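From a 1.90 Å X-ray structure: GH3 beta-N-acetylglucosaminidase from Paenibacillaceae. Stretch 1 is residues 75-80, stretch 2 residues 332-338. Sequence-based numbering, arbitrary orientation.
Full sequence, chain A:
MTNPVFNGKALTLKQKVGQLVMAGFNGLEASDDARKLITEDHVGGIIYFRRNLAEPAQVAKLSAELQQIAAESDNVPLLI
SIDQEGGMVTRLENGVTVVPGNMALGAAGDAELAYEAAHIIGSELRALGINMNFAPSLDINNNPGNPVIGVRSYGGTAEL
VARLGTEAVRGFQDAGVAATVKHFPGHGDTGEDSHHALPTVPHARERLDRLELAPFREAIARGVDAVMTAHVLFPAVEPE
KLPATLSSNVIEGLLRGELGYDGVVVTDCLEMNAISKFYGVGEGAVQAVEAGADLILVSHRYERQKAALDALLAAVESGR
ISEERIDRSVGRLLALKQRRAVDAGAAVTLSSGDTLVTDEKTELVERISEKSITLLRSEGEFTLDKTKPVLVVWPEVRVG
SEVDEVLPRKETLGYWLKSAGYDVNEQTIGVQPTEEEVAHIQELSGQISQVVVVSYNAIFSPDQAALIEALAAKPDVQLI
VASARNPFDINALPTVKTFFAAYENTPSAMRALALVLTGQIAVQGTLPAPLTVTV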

# COMPACT_ATOMS: atom_id res chain seq x y z
N ASN A 75 -25.43 -12.67 13.24
CA ASN A 75 -24.25 -13.08 12.49
C ASN A 75 -22.98 -12.78 13.28
O ASN A 75 -22.96 -11.95 14.19
CB ASN A 75 -24.23 -12.39 11.13
CG ASN A 75 -25.15 -13.06 10.13
OD1 ASN A 75 -24.87 -14.17 9.68
ND2 ASN A 75 -26.25 -12.40 9.79
N VAL A 76 -21.92 -13.49 12.92
CA VAL A 76 -20.62 -13.31 13.58
C VAL A 76 -20.14 -11.88 13.38
O VAL A 76 -20.38 -11.30 12.31
CB VAL A 76 -19.61 -14.33 13.02
CG1 VAL A 76 -18.23 -14.14 13.59
CG2 VAL A 76 -20.10 -15.75 13.28
N PRO A 77 -19.52 -11.24 14.38
CA PRO A 77 -18.96 -9.89 14.16
C PRO A 77 -17.99 -9.88 12.99
O PRO A 77 -17.37 -10.89 12.66
CB PRO A 77 -18.24 -9.58 15.48
CG PRO A 77 -18.94 -10.42 16.50
CD PRO A 77 -19.35 -11.68 15.78
N LEU A 78 -17.87 -8.71 12.36
CA LEU A 78 -17.15 -8.59 11.09
C LEU A 78 -15.70 -8.18 11.27
O LEU A 78 -15.37 -7.34 12.11
CB LEU A 78 -17.83 -7.54 10.21
CG LEU A 78 -19.27 -7.80 9.76
CD1 LEU A 78 -19.87 -6.50 9.26
CD2 LEU A 78 -19.27 -8.86 8.67
N LEU A 79 -14.83 -8.76 10.44
CA LEU A 79 -13.58 -8.09 10.11
C LEU A 79 -13.86 -6.93 9.17
O LEU A 79 -14.65 -7.04 8.23
CB LEU A 79 -12.59 -9.08 9.48
CG LEU A 79 -12.01 -10.14 10.42
CD1 LEU A 79 -11.37 -11.28 9.63
CD2 LEU A 79 -11.01 -9.49 11.39
N ILE A 80 -13.21 -5.79 9.42
CA ILE A 80 -13.35 -4.61 8.59
C ILE A 80 -11.94 -4.15 8.24
O ILE A 80 -11.17 -3.75 9.13
CB ILE A 80 -14.15 -3.50 9.29
CG1 ILE A 80 -15.59 -3.99 9.54
CG2 ILE A 80 -14.18 -2.22 8.46
CD1 ILE A 80 -16.51 -2.96 10.21
N ARG A 332 -9.78 -20.54 12.16
CA ARG A 332 -8.75 -19.51 12.14
C ARG A 332 -9.35 -18.12 12.12
O ARG A 332 -8.86 -17.21 12.80
CB ARG A 332 -7.83 -19.71 10.94
CG ARG A 332 -7.11 -21.05 10.91
CD ARG A 332 -6.23 -21.11 9.67
NE ARG A 332 -5.41 -22.31 9.57
CZ ARG A 332 -5.49 -23.21 8.60
NH1 ARG A 332 -6.37 -23.07 7.60
NH2 ARG A 332 -4.67 -24.26 8.60
N LEU A 333 -10.43 -17.92 11.35
CA LEU A 333 -11.07 -16.61 11.28
C LEU A 333 -11.74 -16.24 12.60
O LEU A 333 -11.62 -15.10 13.07
CB LEU A 333 -12.07 -16.57 10.12
CG LEU A 333 -11.37 -16.65 8.77
CD1 LEU A 333 -12.30 -17.22 7.69
CD2 LEU A 333 -10.82 -15.27 8.38
N LEU A 334 -12.44 -17.18 13.23
CA LEU A 334 -13.06 -16.89 14.52
C LEU A 334 -12.01 -16.59 15.59
O LEU A 334 -12.24 -15.75 16.47
CB LEU A 334 -13.96 -18.05 14.93
CG LEU A 334 -15.19 -18.31 14.05
CD1 LEU A 334 -16.06 -19.42 14.62
CD2 LEU A 334 -16.03 -17.05 13.88
N ALA A 335 -10.86 -17.28 15.54
CA ALA A 335 -9.81 -17.02 16.53
C ALA A 335 -9.24 -15.62 16.38
O ALA A 335 -9.01 -14.92 17.37
CB ALA A 335 -8.70 -18.07 16.41
N LEU A 336 -9.01 -15.19 15.13
CA LEU A 336 -8.55 -13.82 14.90
C LEU A 336 -9.58 -12.81 15.39
O LEU A 336 -9.24 -11.82 16.05
CB LEU A 336 -8.27 -13.63 13.40
CG LEU A 336 -7.86 -12.20 13.01
CD1 LEU A 336 -6.64 -11.78 13.79
CD2 LEU A 336 -7.61 -12.10 11.50
N LYS A 337 -10.86 -13.05 15.10
CA LYS A 337 -11.91 -12.12 15.48
C LYS A 337 -12.02 -11.99 16.99
O LYS A 337 -12.26 -10.90 17.51
CB LYS A 337 -13.24 -12.57 14.87
CG LYS A 337 -13.36 -12.29 13.37
CD LYS A 337 -14.66 -12.83 12.80
CE LYS A 337 -14.87 -12.34 11.36
NZ LYS A 337 -16.23 -12.60 10.84
N GLN A 338 -11.87 -13.11 17.71
CA GLN A 338 -11.84 -13.04 19.17
C GLN A 338 -10.61 -12.27 19.66
O GLN A 338 -10.71 -11.48 20.61
CB GLN A 338 -11.85 -14.44 19.76
CG GLN A 338 -11.82 -14.43 21.28
CD GLN A 338 -11.59 -15.81 21.87
OE1 GLN A 338 -11.56 -16.81 21.15
NE2 GLN A 338 -11.44 -15.86 23.20

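Stretch 2 is a run of helix that meets a loop leading into a strand, and the contact is built by the residues of one helical flank. Arg332, at the start, stays out of reach of stretch 1, yet its backbone O accepts a hydrogen bond from Leu336 N (3.1 Å), part of the regular ladder that fixes the side-chain spacing here.

Leu333 sends its CA-to-CB bond sideways, but the m, t rotamer brings its end closer: Leu333 CD2 lies 4.2 Å from Leu79 CD1, a loose apolar contact between buried side chains. Leu334 follows the same rule at the other end of the contact. Its CB also points sideways, and Leu334 CD2 comes to 3.7 Å from CG1 of Val76, whose own CB points toward the helix. Ala335 faces out of reach, as helical periodicity allows. Leu336, with chi1 t and chi2 p, again starts sideways and reaches inward, placing Leu336 CD2 4.3 Å from Leu79 CD1. Leu79 CD1 is thus shared by two leucines three positions apart on the helix.

Lys337 is the centre of the arrangement and has the largest area covered by the opposing stretch. Its CB points toward stretch 1, and after an m chi1 the chain is extended, with three t angles in succession. The aliphatic part packs on the strand's first residue, Lys337 CE lying 3.7 Å from both N and CG of Leu79. The chain then carries its amine to the loop, where Lys337 NZ donates a hydrogen bond to Pro77 O at 2.7 Å. Val76 CG1 also sits 3.7 Å from Lys337 NZ. NZ is hydrogen-bonded elsewhere in the structure too, which helps a buried charge pay its cost. The rule is economical: one long side chain supplies both apolar packing and a polar anchor to a backbone carbonyl. Gln338 takes no part.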